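Long-range contacts in aryl acylamidase (bacterium CSBL00001, PDB 4YJ6), which probably hydrolyses aryl acylamides, splitting the amide bond between an acyl group and an aromatic amine: residues Trp113-Leu118 with Arg206-Ser211; Thr141-Phe146 with Arg406-Gly411; Ile188-Ala193 with Ile428-Thr433; Val254-Thr259 with Ala466-Ile471; Lys269-Thr274 with Phe392-Ala397. All coordinates share one frame; numbering follows the deposited sequence.

Contact 1: residues Trp113-Leu118 with Arg206-Ser211; sequences WSTYPL and RVPFKS
A helix-start-to-loop contact, joined by one side-chain bond and one water, brings Thr115 in the first turn of helix 115-122 against Val207 and Pro208 in the loop between strands 198-201 and 223-228. Thr115 OG1, set beside its own backbone N and anti to the carbonyl carbon (chi1 -59°), donates to Pro208 O at 2.7 Å. It arrives from above that carbonyl, 58° out of its plane. The methyl CG2 meets Val207 CG1 at 3.7 Å. A water carries the link on, donating a hydrogen bond to Thr115 OG1 (3.3 Å) and accepting from Lys210 N (3.1 Å). Glu224, from strand 223-228, takes the first-turn amides of Thr115 and Tyr116, so the helix start has a second anchor. An alanine at Thr115 would probably leave Pro208 O without this donor, the water without this acceptor, and a gap beside Val207 CG1. Toward the surface, Lys210, extended as far as CD, brings that carbon to 3.9 Å from Trp113 O.

Contact 2: residues Thr141-Phe146 with Arg406-Gly411; sequences TTDNTF and RNATDG
No direct hydrogen bond joins Asp143, Asn144 and Thr145 to Gly411, although the Thr145 and Gly411 CA atoms lie only 4.4 Å apart. The motifs here are an Asx turn at Asn144 and a water bridge between two irregular loops, one before strand 151-152 and the other before strand 418-419. In place of a main-chain bond, the carboxylate of Asp143 rests against the glycine backbone, OD2 coming to 3.2 Å from Gly411 C. A water ties the loops together: it donates to Asp143 OD2 at 2.7 Å and to Ala408 O, and accepts from Gly411 N at 2.9 Å. Thr413 adds a second link, its hydroxyl bonding both Asp143 OD2 and Ala408 N. The donors to Asp143 OD2 are likely to ease its repulsion with Asp410 OD1, 4.9 Å away and itself bonded to Cys412 N.

Gly411 has a positive phi of 78°, and a beta carbon built on it would fall 2.7 Å from Thr145 CG2, a clash; a bare backbone is what lets the loops approach so closely. The facing loop keeps its shape through the Asx turn, in which Phe146 N donates to Asn144 OD1 at 3.2 Å, an oxygen that also accepts from Phe147 N and Gly148 N. One residue before the glycine, Asp410 O lies 3.7 Å from the methyl CG2 of Thr145.

Contact 3: residues Ile188-Ala193 with Ile428-Thr433; sequences IRIPAA and IGWCMT
The segment leading into helix 190-195, just after the glycine-rich stretch that includes Gly185, meets the turn before helix 434-439 through Arg189 and Ile190 on one side and Trp430, Cys431 and Thr433 on the other. Arg189 forks toward a single acceptor, NH1 reaching Thr433 O at 3.1 Å and NH2 at 3.2 Å. Both bonds are weak and bent, with N-H...O angles of 132° and 133°. The stronger partner of the guanidinium is Asp183, in a salt bridge to NH2. Thr433 also covers one face of the flat group, its CB 3.4 Å above the plane and offset toward the rim. Its OG1, held between the backbone N and the carbonyl carbon, bonds Gly185 O, while Thr433 O takes a further bond from Thr436 OG1.

Ile190 supplies the apolar half. Its CD1 touches Cys431 SG at 3.6 Å, and CG2 comes obliquely to Trp430 CZ3 at 4.1 Å, the two side chains crossing at about a right angle. The sulfur lies over one face of the Trp430 indole, which also meets Trp194 with nearly parallel planes. A type I turn from Ile428 to Cys431 presents Trp430 and Cys431. A phosphate, probably from the crystallisation liquor, lies about 5 Å from the Ile190 side chain and may mark the edge of a pocket near the Gly- and Ser-rich signature region of amidase signature enzymes.

Contact 4: residues Val254-Thr259 with Ala466-Ile471; sequences VKLDFT and ADLDVI
Phe258 turns one ring face to Leu468, whose CD2 stands 4.1 Å above the ring plane and offset toward the rim. The same methyl reaches back to the main chain, 3.6 Å from Phe258 CA. At the ring edge, Ile471 CG1 approaches Phe258 CD2 at 3.8 Å, while Asp467 CB comes in obliquely to CE2 at 3.7 Å. Three residues of the first turns of helix 467-480 thus receive one aromatic side chain from the loop between helix 231-241 and strand 270-273. Leu256 extends the patch outward, with CD2 4.4 Å from Leu468 CD1. In the preceding residue, Asp257 forms an Asx turn: OD1 accepts Thr259 N from above the carboxylate plane and Thr259 OG1 on the syn side at 2.7 Å, and Asn239 ND2 adds another bond. An alanine at Phe258 would probably open a gap beside Ile471 CG1 and Asp467 CB and deprive His242 of its ring partner. With no hydrogen bond between the two segments, cohesion here is apolar; the carboxylate of Asp467, whose CB touches the ring, is bonded to Ser203 and salt-bridged to Arg206, whose positive charge would probably offset its own.

Contact 5: residues Lys269-Thr274 with Phe392-Ala397; sequences KKIGLT and FDLLLA
Gly272 and the ring of Phe392 fit as hollow and bump where strand 270-273 pairs with parallel strand 394-398, its neighbour in the large mixed sheet, Phe392 standing just ahead of the latter. Lacking a side chain, Gly272 lets the ring lie over its CA, which sits 4.2 Å from the ring centroid and 27° off the normal, a CH-pi contact. Leu395 also leans on this glycine, its CD1 3.5 Å from Gly272 O. On the opposite face, Ile271 and Leu394 run side by side, pointing the same way, with their CD1 atoms 3.8 Å apart. Ile271 CG2 then nudges against Leu396 CG at 3.6 Å, and Leu273 CD1 ends the row against Leu396 CB. Ala294 and Phe297 of helix 284-299 cover Ile271, Leu273 and Leu396, while Leu394 meets Ile460. Between the two faces, regular bonds such as Leu396 N to Gly272 O pair the strands. At the N-terminal end of the pair, Asp393 OD2 takes Lys270 N on its anti lone pair, 2.8 Å and 169°, while Asp393 N returns a bond to Lys270 O at 2.7 Å. A carboxylate thus carries the main-chain pairing ahead of the first bridge, and the nearby Lys269 ammonium would probably steady its charge.

How the contacts relate
Read from the N terminus, contact 1 opens at 113-118 and closes at 206-211, fixing helix 115-122 to a loop of the large sheet. Before it closes, contact 2, joining two loops, and contact 3, joining helix 190-195 to the turn before helix 434-439, have opened, so both cross it. Contact 4, loop to helix 467-480, opens afterwards, in series with contact 1, and crosses contacts 2 and 3, the closings following at 406-411, 428-433 and 466-471. Contact 5, pairing adjacent sheet strands, falls within the spans of contacts 2, 3 and 4. Arg206 bridges contacts 1 and 4 through Asp467, and Asp469 packs on Leu394 to join contacts 4 and 5.

Contact 1: residues Trp113-Leu118 with Arg206-Ser211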
# COMPACT_ATOMS: atom_id res chain seq x y z
N TRP A 113 -13.19 -11.85 -8.10
CA TRP A 113 -12.94 -10.50 -7.56
C TRP A 113 -11.76 -10.47 -6.64
O TRP A 113 -11.57 -11.40 -5.85
CB TRP A 113 -14.12 -10.01 -6.73
CG TRP A 113 -15.37 -9.73 -7.51
CD1 TRP A 113 -16.27 -10.65 -7.99
CD2 TRP A 113 -15.87 -8.44 -7.87
NE1 TRP A 113 -17.30 -9.98 -8.64
CE2 TRP A 113 -17.09 -8.63 -8.56
CE3 TRP A 113 -15.43 -7.13 -7.63
CZ2 TRP A 113 -17.85 -7.58 -9.04
CZ3 TRP A 113 -16.19 -6.08 -8.10
CH2 TRP A 113 -17.39 -6.31 -8.81
N SER A 114 -10.98 -9.39 -6.69
CA SER A 114 -10.03 -9.13 -5.60
C SER A 114 -10.75 -8.28 -4.55
O SER A 114 -11.82 -7.73 -4.81
CB SER A 114 -8.76 -8.50 -6.13
OG SER A 114 -9.03 -7.37 -6.90
N THR A 115 -10.18 -8.18 -3.35
CA THR A 115 -10.98 -7.73 -2.20
C THR A 115 -11.37 -6.27 -2.26
O THR A 115 -12.51 -5.93 -1.98
CB THR A 115 -10.20 -7.98 -0.92
OG1 THR A 115 -9.93 -9.38 -0.85
CG2 THR A 115 -11.04 -7.50 0.31
N TYR A 116 -10.43 -5.40 -2.59
CA TYR A 116 -10.74 -3.97 -2.54
C TYR A 116 -11.95 -3.58 -3.46
O TYR A 116 -12.88 -2.99 -2.98
CB TYR A 116 -9.49 -3.15 -2.85
CG TYR A 116 -9.66 -1.68 -2.66
CD1 TYR A 116 -9.43 -1.11 -1.40
CD2 TYR A 116 -9.99 -0.86 -3.73
CE1 TYR A 116 -9.57 0.23 -1.20
CE2 TYR A 116 -10.11 0.52 -3.53
CZ TYR A 116 -9.88 1.04 -2.26
OH TYR A 116 -9.99 2.39 -2.04
N PRO A 117 -11.91 -3.92 -4.77
CA PRO A 117 -13.06 -3.52 -5.61
C PRO A 117 -14.39 -4.14 -5.15
O PRO A 117 -15.42 -3.47 -5.15
CB PRO A 117 -12.66 -4.00 -7.02
CG PRO A 117 -11.66 -5.13 -6.81
CD PRO A 117 -10.85 -4.61 -5.56
N LEU A 118 -14.35 -5.40 -4.70
CA LEU A 118 -15.55 -6.10 -4.27
C LEU A 118 -16.14 -5.38 -3.06
O LEU A 118 -17.32 -4.99 -3.07
CB LEU A 118 -15.21 -7.55 -3.90
CG LEU A 118 -16.40 -8.32 -3.32
CD1 LEU A 118 -17.47 -8.53 -4.39
CD2 LEU A 118 -15.94 -9.64 -2.75
N ARG A 206 -7.11 -9.99 8.76
CA ARG A 206 -8.07 -8.92 9.05
C ARG A 206 -8.90 -8.56 7.82
O ARG A 206 -10.12 -8.44 7.90
CB ARG A 206 -7.30 -7.68 9.56
CG ARG A 206 -8.21 -6.50 9.97
CD ARG A 206 -9.07 -6.87 11.20
NE ARG A 206 -8.21 -6.99 12.36
CZ ARG A 206 -8.45 -7.79 13.41
NH1 ARG A 206 -9.51 -8.58 13.46
NH2 ARG A 206 -7.60 -7.78 14.44
N VAL A 207 -8.24 -8.38 6.68
CA VAL A 207 -8.93 -8.16 5.38
C VAL A 207 -8.70 -9.40 4.51
O VAL A 207 -7.57 -9.88 4.39
CB VAL A 207 -8.31 -6.92 4.68
CG1 VAL A 207 -8.91 -6.67 3.26
CG2 VAL A 207 -8.49 -5.69 5.55
N PRO A 208 -9.75 -9.94 3.91
CA PRO A 208 -9.55 -11.17 3.12
C PRO A 208 -8.54 -10.95 2.00
O PRO A 208 -8.49 -9.86 1.42
CB PRO A 208 -10.95 -11.43 2.48
CG PRO A 208 -11.94 -10.66 3.32
CD PRO A 208 -11.16 -9.49 3.96
N PHE A 209 -7.72 -11.96 1.72
CA PHE A 209 -6.86 -11.93 0.55
C PHE A 209 -7.09 -13.22 -0.21
O PHE A 209 -6.98 -14.29 0.39
CB PHE A 209 -5.37 -11.83 0.95
CG PHE A 209 -4.50 -11.40 -0.21
CD1 PHE A 209 -4.16 -12.31 -1.20
CD2 PHE A 209 -4.12 -10.08 -0.34
CE1 PHE A 209 -3.40 -11.90 -2.32
CE2 PHE A 209 -3.35 -9.64 -1.45
CZ PHE A 209 -2.99 -10.57 -2.44
N LYS A 210 -7.45 -13.12 -1.49
CA LYS A 210 -7.77 -14.31 -2.28
C LYS A 210 -6.57 -14.65 -3.14
O LYS A 210 -6.24 -13.91 -4.08
CB LYS A 210 -9.02 -14.03 -3.15
CG LYS A 210 -9.38 -15.24 -4.03
CD LYS A 210 -10.68 -15.07 -4.86
CE LYS A 210 -11.90 -14.85 -3.98
NZ LYS A 210 -12.25 -16.01 -3.04
N SER A 211 -5.91 -15.74 -2.78
CA SER A 211 -4.81 -16.29 -3.57
C SER A 211 -5.28 -17.61 -4.17
O SER A 211 -5.46 -18.58 -3.45
CB SER A 211 -3.59 -16.54 -2.68
OG SER A 211 -3.03 -15.30 -2.27
O HOH W 1 -7.62 -10.40 -2.95

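Contact 2: residues Thr141-Phe146 with Arg406-Gly411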
# COMPACT_ATOMS: atom_id res chain seq x y z
N THR A 141 9.41 0.81 -6.16
CA THR A 141 9.16 1.97 -7.01
C THR A 141 8.05 1.58 -7.98
O THR A 141 7.73 0.40 -8.14
CB THR A 141 10.39 2.33 -7.84
OG1 THR A 141 10.87 1.13 -8.47
CG2 THR A 141 11.49 2.92 -6.91
N THR A 142 7.44 2.57 -8.61
CA THR A 142 6.45 2.29 -9.64
C THR A 142 6.88 2.78 -11.02
O THR A 142 6.91 3.97 -11.28
CB THR A 142 5.09 2.90 -9.27
OG1 THR A 142 4.65 2.28 -8.05
CG2 THR A 142 4.04 2.62 -10.39
N ASP A 143 7.16 1.80 -11.88
CA ASP A 143 7.60 2.05 -13.25
C ASP A 143 7.54 0.75 -13.97
O ASP A 143 7.63 -0.32 -13.36
CB ASP A 143 9.06 2.55 -13.23
CG ASP A 143 9.48 3.21 -14.55
OD1 ASP A 143 8.65 3.25 -15.48
OD2 ASP A 143 10.65 3.68 -14.65
N ASN A 144 7.36 0.80 -15.28
CA ASN A 144 7.41 -0.39 -16.08
C ASN A 144 7.52 0.09 -17.52
O ASN A 144 7.40 1.28 -17.77
CB ASN A 144 6.15 -1.23 -15.88
CG ASN A 144 4.88 -0.41 -16.04
OD1 ASN A 144 4.65 0.18 -17.08
ND2 ASN A 144 4.03 -0.38 -15.00
N THR A 145 7.77 -0.81 -18.45
CA THR A 145 8.01 -0.39 -19.83
C THR A 145 6.76 -0.27 -20.68
O THR A 145 6.87 -0.01 -21.87
CB THR A 145 8.96 -1.34 -20.54
OG1 THR A 145 8.40 -2.65 -20.60
CG2 THR A 145 10.29 -1.40 -19.82
N PHE A 146 5.57 -0.45 -20.09
CA PHE A 146 4.33 -0.36 -20.88
C PHE A 146 3.61 0.94 -20.54
O PHE A 146 3.25 1.72 -21.44
CB PHE A 146 3.46 -1.59 -20.63
CG PHE A 146 2.16 -1.59 -21.42
CD1 PHE A 146 2.15 -1.35 -22.79
CD2 PHE A 146 0.96 -1.85 -20.79
CE1 PHE A 146 0.96 -1.36 -23.52
CE2 PHE A 146 -0.25 -1.85 -21.50
CZ PHE A 146 -0.23 -1.59 -22.87
N ARG A 406 14.92 9.63 -8.15
CA ARG A 406 14.55 10.19 -9.45
C ARG A 406 14.00 9.12 -10.39
O ARG A 406 14.47 7.99 -10.40
CB ARG A 406 15.76 10.89 -10.09
CG ARG A 406 16.32 11.98 -9.18
CD ARG A 406 17.38 12.88 -9.85
NE ARG A 406 16.74 14.08 -10.38
CZ ARG A 406 16.63 15.24 -9.75
NH1 ARG A 406 17.16 15.43 -8.55
NH2 ARG A 406 15.99 16.23 -10.34
N ASN A 407 13.00 9.48 -11.19
CA ASN A 407 12.53 8.56 -12.21
C ASN A 407 13.61 8.28 -13.24
O ASN A 407 14.29 9.21 -13.67
CB ASN A 407 11.31 9.14 -12.90
CG ASN A 407 10.18 9.39 -11.93
OD1 ASN A 407 9.76 8.48 -11.22
ND2 ASN A 407 9.71 10.64 -11.87
N ALA A 408 13.79 7.01 -13.58
CA ALA A 408 14.57 6.59 -14.73
C ALA A 408 13.80 6.87 -16.02
O ALA A 408 12.63 7.26 -15.97
CB ALA A 408 14.92 5.09 -14.66
N THR A 409 14.44 6.66 -17.16
CA THR A 409 13.82 6.92 -18.46
C THR A 409 13.67 5.64 -19.27
O THR A 409 13.27 5.68 -20.43
CB THR A 409 14.68 7.88 -19.32
OG1 THR A 409 15.98 7.30 -19.51
CG2 THR A 409 14.83 9.22 -18.63
N ASP A 410 13.97 4.49 -18.65
CA ASP A 410 13.98 3.23 -19.37
C ASP A 410 12.88 2.29 -18.89
O ASP A 410 12.89 1.11 -19.22
CB ASP A 410 15.35 2.54 -19.21
CG ASP A 410 15.62 2.10 -17.78
OD1 ASP A 410 14.85 2.48 -16.88
OD2 ASP A 410 16.62 1.39 -17.54
N GLY A 411 11.96 2.79 -18.07
CA GLY A 411 10.89 1.96 -17.54
C GLY A 411 11.31 1.07 -16.38
O GLY A 411 10.51 0.22 -15.96
O HOH W 2 10.93 5.17 -16.85

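Contact 3: residues Ile188-Ala193 with Ile428-Thr433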
# COMPACT_ATOMS: atom_id res chain seq x y z
N ILE A 188 1.64 -1.06 0.53
CA ILE A 188 0.65 -0.06 0.94
C ILE A 188 1.39 1.12 1.57
O ILE A 188 0.96 2.28 1.50
CB ILE A 188 -0.30 -0.68 1.99
CG1 ILE A 188 -1.27 -1.64 1.28
CG2 ILE A 188 -1.10 0.40 2.75
CD1 ILE A 188 -1.88 -2.64 2.27
N ARG A 189 2.51 0.81 2.22
CA ARG A 189 3.18 1.72 3.13
C ARG A 189 4.33 2.48 2.46
O ARG A 189 4.58 3.64 2.78
CB ARG A 189 3.74 0.90 4.34
CG ARG A 189 2.58 0.26 5.15
CD ARG A 189 3.08 -0.84 6.10
NE ARG A 189 3.39 -2.06 5.35
CZ ARG A 189 4.25 -2.99 5.80
NH1 ARG A 189 4.93 -2.80 6.94
NH2 ARG A 189 4.44 -4.09 5.10
N ILE A 190 5.05 1.80 1.57
CA ILE A 190 6.22 2.39 0.88
C ILE A 190 5.84 3.67 0.12
O ILE A 190 6.40 4.73 0.39
CB ILE A 190 6.83 1.37 -0.09
CG1 ILE A 190 7.44 0.19 0.68
CG2 ILE A 190 7.91 2.01 -0.95
CD1 ILE A 190 7.56 -1.07 -0.19
N PRO A 191 4.83 3.60 -0.77
CA PRO A 191 4.52 4.83 -1.50
C PRO A 191 3.81 5.84 -0.63
O PRO A 191 3.91 7.05 -0.94
CB PRO A 191 3.63 4.33 -2.66
CG PRO A 191 2.98 3.08 -2.09
CD PRO A 191 4.07 2.45 -1.27
N ALA A 192 3.09 5.40 0.41
CA ALA A 192 2.51 6.37 1.34
C ALA A 192 3.64 7.23 1.96
O ALA A 192 3.53 8.46 2.03
CB ALA A 192 1.74 5.63 2.45
N ALA A 193 4.70 6.56 2.43
CA ALA A 193 5.84 7.24 3.08
C ALA A 193 6.43 8.30 2.13
O ALA A 193 6.73 9.42 2.55
CB ALA A 193 6.92 6.22 3.44
N ILE A 428 14.08 -3.94 -3.16
CA ILE A 428 13.28 -4.04 -1.95
C ILE A 428 14.11 -3.86 -0.67
O ILE A 428 13.56 -3.78 0.42
CB ILE A 428 12.57 -5.42 -1.90
CG1 ILE A 428 11.34 -5.41 -0.99
CG2 ILE A 428 13.52 -6.50 -1.41
CD1 ILE A 428 10.18 -4.53 -1.52
N GLY A 429 15.43 -3.82 -0.79
CA GLY A 429 16.26 -3.87 0.43
C GLY A 429 16.07 -2.73 1.41
O GLY A 429 16.27 -2.91 2.63
N TRP A 430 15.78 -1.53 0.87
CA TRP A 430 15.57 -0.34 1.68
C TRP A 430 14.10 -0.23 2.17
O TRP A 430 13.74 0.71 2.90
CB TRP A 430 15.95 0.91 0.84
CG TRP A 430 15.34 0.82 -0.56
CD1 TRP A 430 15.85 0.17 -1.64
CD2 TRP A 430 14.07 1.34 -0.98
NE1 TRP A 430 14.98 0.25 -2.70
CE2 TRP A 430 13.89 0.99 -2.32
CE3 TRP A 430 13.08 2.11 -0.34
CZ2 TRP A 430 12.73 1.34 -3.05
CZ3 TRP A 430 11.94 2.47 -1.06
CH2 TRP A 430 11.79 2.10 -2.40
N CYS A 431 13.26 -1.17 1.76
CA CYS A 431 11.85 -1.15 2.18
C CYS A 431 11.72 -1.95 3.47
O CYS A 431 11.28 -3.12 3.44
CB CYS A 431 10.95 -1.76 1.10
SG CYS A 431 11.18 -0.98 -0.54
N MSE A 432 12.06 -1.33 4.60
CA MSE A 432 12.16 -2.01 5.89
C MSE A 432 10.82 -2.56 6.36
O MSE A 432 10.78 -3.43 7.22
CB MSE A 432 12.76 -1.04 6.91
CG MSE A 432 14.07 -0.56 6.38
SE MSE A 432 14.95 0.36 7.86
CE MSE A 432 13.96 2.02 7.90
N THR A 433 9.76 -2.03 5.76
CA THR A 433 8.39 -2.57 5.87
C THR A 433 8.28 -4.08 5.68
O THR A 433 7.33 -4.69 6.21
CB THR A 433 7.54 -1.94 4.75
OG1 THR A 433 8.28 -1.93 3.52
CG2 THR A 433 7.26 -0.49 5.09

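Contact 4: residues Val254-Thr259 with Ala466-Ile471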
# COMPACT_ATOMS: atom_id res chain seq x y z
N VAL A 254 -13.78 -12.02 13.30
CA VAL A 254 -14.05 -10.98 14.29
C VAL A 254 -14.48 -9.70 13.59
O VAL A 254 -14.09 -9.46 12.45
CB VAL A 254 -12.89 -10.76 15.38
CG1 VAL A 254 -11.81 -11.85 15.39
CG2 VAL A 254 -12.36 -9.33 15.46
N LYS A 255 -15.32 -8.94 14.29
CA LYS A 255 -15.85 -7.69 13.77
C LYS A 255 -15.36 -6.57 14.68
O LYS A 255 -15.48 -6.67 15.91
CB LYS A 255 -17.38 -7.70 13.76
CG LYS A 255 -17.94 -8.86 12.96
CD LYS A 255 -19.45 -8.83 12.93
CE LYS A 255 -19.98 -9.94 12.03
NZ LYS A 255 -21.47 -9.90 11.96
N LEU A 256 -14.81 -5.53 14.06
CA LEU A 256 -14.28 -4.38 14.81
C LEU A 256 -14.91 -3.10 14.30
O LEU A 256 -15.41 -3.03 13.18
CB LEU A 256 -12.77 -4.25 14.57
CG LEU A 256 -11.91 -5.42 15.03
CD1 LEU A 256 -10.45 -5.17 14.62
CD2 LEU A 256 -12.04 -5.59 16.55
N ASP A 257 -14.87 -2.05 15.12
CA ASP A 257 -15.19 -0.73 14.63
C ASP A 257 -13.91 0.09 14.73
O ASP A 257 -13.51 0.54 15.79
CB ASP A 257 -16.33 -0.09 15.45
CG ASP A 257 -16.58 1.35 15.10
OD1 ASP A 257 -16.01 1.83 14.10
OD2 ASP A 257 -17.36 2.03 15.83
N PHE A 258 -13.26 0.28 13.59
CA PHE A 258 -11.98 0.97 13.56
C PHE A 258 -12.13 2.43 14.01
O PHE A 258 -11.17 3.03 14.49
CB PHE A 258 -11.42 0.91 12.12
CG PHE A 258 -10.74 -0.39 11.81
CD1 PHE A 258 -11.48 -1.57 11.62
CD2 PHE A 258 -9.35 -0.44 11.71
CE1 PHE A 258 -10.83 -2.79 11.34
CE2 PHE A 258 -8.68 -1.64 11.40
CZ PHE A 258 -9.44 -2.83 11.23
N THR A 259 -13.30 3.02 13.80
CA THR A 259 -13.46 4.43 14.18
C THR A 259 -13.46 4.61 15.70
O THR A 259 -13.25 5.72 16.20
CB THR A 259 -14.74 5.09 13.57
OG1 THR A 259 -15.91 4.53 14.17
CG2 THR A 259 -14.78 4.91 12.06
N ALA A 466 -3.56 -6.19 16.72
CA ALA A 466 -3.81 -4.93 17.41
C ALA A 466 -3.99 -3.77 16.42
O ALA A 466 -3.43 -2.68 16.58
CB ALA A 466 -2.67 -4.63 18.44
N ASP A 467 -4.81 -3.99 15.41
CA ASP A 467 -5.10 -2.94 14.44
C ASP A 467 -5.61 -1.67 15.10
O ASP A 467 -5.25 -0.56 14.69
CB ASP A 467 -6.18 -3.40 13.46
CG ASP A 467 -5.79 -4.66 12.71
OD1 ASP A 467 -5.71 -5.72 13.37
OD2 ASP A 467 -5.52 -4.57 11.49
N LEU A 468 -6.46 -1.80 16.12
CA LEU A 468 -7.04 -0.58 16.70
C LEU A 468 -5.95 0.22 17.45
O LEU A 468 -5.99 1.43 17.48
CB LEU A 468 -8.18 -0.92 17.68
CG LEU A 468 -9.41 -1.57 17.02
CD1 LEU A 468 -10.63 -1.63 17.95
CD2 LEU A 468 -9.76 -0.84 15.80
N ASP A 469 -4.95 -0.46 18.02
CA ASP A 469 -3.85 0.26 18.69
C ASP A 469 -3.09 1.10 17.65
O ASP A 469 -2.62 2.21 17.94
CB ASP A 469 -2.84 -0.71 19.32
CG ASP A 469 -3.32 -1.33 20.64
OD1 ASP A 469 -4.32 -0.85 21.22
OD2 ASP A 469 -2.65 -2.29 21.11
N VAL A 470 -2.93 0.55 16.46
CA VAL A 470 -2.23 1.27 15.38
C VAL A 470 -3.06 2.49 14.98
O VAL A 470 -2.51 3.58 14.82
CB VAL A 470 -1.96 0.38 14.16
CG1 VAL A 470 -1.30 1.18 13.01
CG2 VAL A 470 -1.06 -0.80 14.56
N ILE A 471 -4.36 2.31 14.81
CA ILE A 471 -5.24 3.44 14.49
C ILE A 471 -5.13 4.49 15.61
O ILE A 471 -5.00 5.67 15.34
CB ILE A 471 -6.71 3.00 14.35
CG1 ILE A 471 -6.92 2.13 13.09
CG2 ILE A 471 -7.63 4.21 14.29
CD1 ILE A 471 -6.76 2.88 11.75

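Contact 5: residues Lys269-Thr274 with Phe392-Ala397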
# COMPACT_ATOMS: atom_id res chain seq x y z
N LYS A 269 0.80 4.20 27.27
CA LYS A 269 1.35 3.14 26.43
C LYS A 269 2.85 3.09 26.50
O LYS A 269 3.49 4.12 26.68
CB LYS A 269 0.91 3.35 24.97
CG LYS A 269 -0.61 3.19 24.79
CD LYS A 269 -1.10 1.78 25.18
CE LYS A 269 -2.58 1.61 24.78
NZ LYS A 269 -3.11 0.34 25.31
N LYS A 270 3.41 1.89 26.34
CA LYS A 270 4.85 1.67 26.35
C LYS A 270 5.27 1.46 24.93
O LYS A 270 4.79 0.53 24.25
CB LYS A 270 5.21 0.42 27.14
CG LYS A 270 5.01 0.54 28.63
CD LYS A 270 5.75 -0.59 29.37
CE LYS A 270 7.19 -0.90 28.78
NZ LYS A 270 8.21 0.23 28.88
N ILE A 271 6.12 2.33 24.44
CA ILE A 271 6.40 2.36 23.01
C ILE A 271 7.89 2.12 22.82
O ILE A 271 8.71 2.80 23.45
CB ILE A 271 6.02 3.70 22.42
CG1 ILE A 271 4.50 3.94 22.62
CG2 ILE A 271 6.40 3.76 20.92
CD1 ILE A 271 3.97 5.23 21.97
N GLY A 272 8.23 1.16 21.97
CA GLY A 272 9.62 0.92 21.62
C GLY A 272 9.97 1.67 20.35
O GLY A 272 9.09 1.93 19.53
N LEU A 273 11.24 2.10 20.23
CA LEU A 273 11.68 2.89 19.07
C LEU A 273 12.95 2.26 18.50
O LEU A 273 13.86 1.88 19.24
CB LEU A 273 11.99 4.34 19.53
CG LEU A 273 12.65 5.23 18.50
CD1 LEU A 273 11.76 5.43 17.29
CD2 LEU A 273 13.02 6.60 19.16
N THR A 274 13.00 2.10 17.17
CA THR A 274 14.26 1.72 16.52
C THR A 274 14.46 2.59 15.30
O THR A 274 13.50 2.91 14.61
CB THR A 274 14.26 0.24 16.10
OG1 THR A 274 15.50 -0.06 15.45
CG2 THR A 274 13.03 -0.10 15.16
N PHE A 392 6.26 -4.30 25.03
CA PHE A 392 5.83 -2.99 24.56
C PHE A 392 4.48 -3.10 23.89
O PHE A 392 4.11 -4.15 23.35
CB PHE A 392 6.85 -2.42 23.55
CG PHE A 392 8.20 -2.09 24.21
CD1 PHE A 392 8.41 -0.85 24.76
CD2 PHE A 392 9.18 -3.05 24.27
CE1 PHE A 392 9.63 -0.56 25.41
CE2 PHE A 392 10.40 -2.79 24.90
CZ PHE A 392 10.63 -1.54 25.46
N ASP A 393 3.77 -1.98 23.89
CA ASP A 393 2.48 -1.87 23.23
C ASP A 393 2.59 -1.50 21.74
O ASP A 393 1.70 -1.80 20.98
CB ASP A 393 1.62 -0.82 23.95
CG ASP A 393 1.41 -1.15 25.42
OD1 ASP A 393 0.94 -2.26 25.71
OD2 ASP A 393 1.75 -0.32 26.28
N LEU A 394 3.68 -0.85 21.34
CA LEU A 394 3.82 -0.35 19.98
C LEU A 394 5.30 -0.32 19.67
O LEU A 394 6.10 -0.21 20.58
CB LEU A 394 3.30 1.09 19.86
CG LEU A 394 1.80 1.33 19.93
CD1 LEU A 394 1.55 2.83 20.18
CD2 LEU A 394 1.05 0.85 18.66
N LEU A 395 5.64 -0.38 18.38
CA LEU A 395 7.02 -0.21 17.95
C LEU A 395 7.01 0.85 16.86
O LEU A 395 6.19 0.80 15.95
CB LEU A 395 7.57 -1.51 17.40
CG LEU A 395 8.96 -1.48 16.76
CD1 LEU A 395 9.97 -1.03 17.79
CD2 LEU A 395 9.29 -2.88 16.21
N LEU A 396 7.91 1.82 16.97
CA LEU A 396 8.08 2.86 15.95
C LEU A 396 9.39 2.65 15.21
O LEU A 396 10.40 2.28 15.82
CB LEU A 396 8.15 4.25 16.59
CG LEU A 396 6.99 4.60 17.50
CD1 LEU A 396 7.26 5.96 18.16
CD2 LEU A 396 5.70 4.60 16.67
N ALA A 397 9.39 2.96 13.92
CA ALA A 397 10.60 2.87 13.10
C ALA A 397 10.39 3.80 11.92
O ALA A 397 9.27 4.22 11.68
CB ALA A 397 10.84 1.40 12.62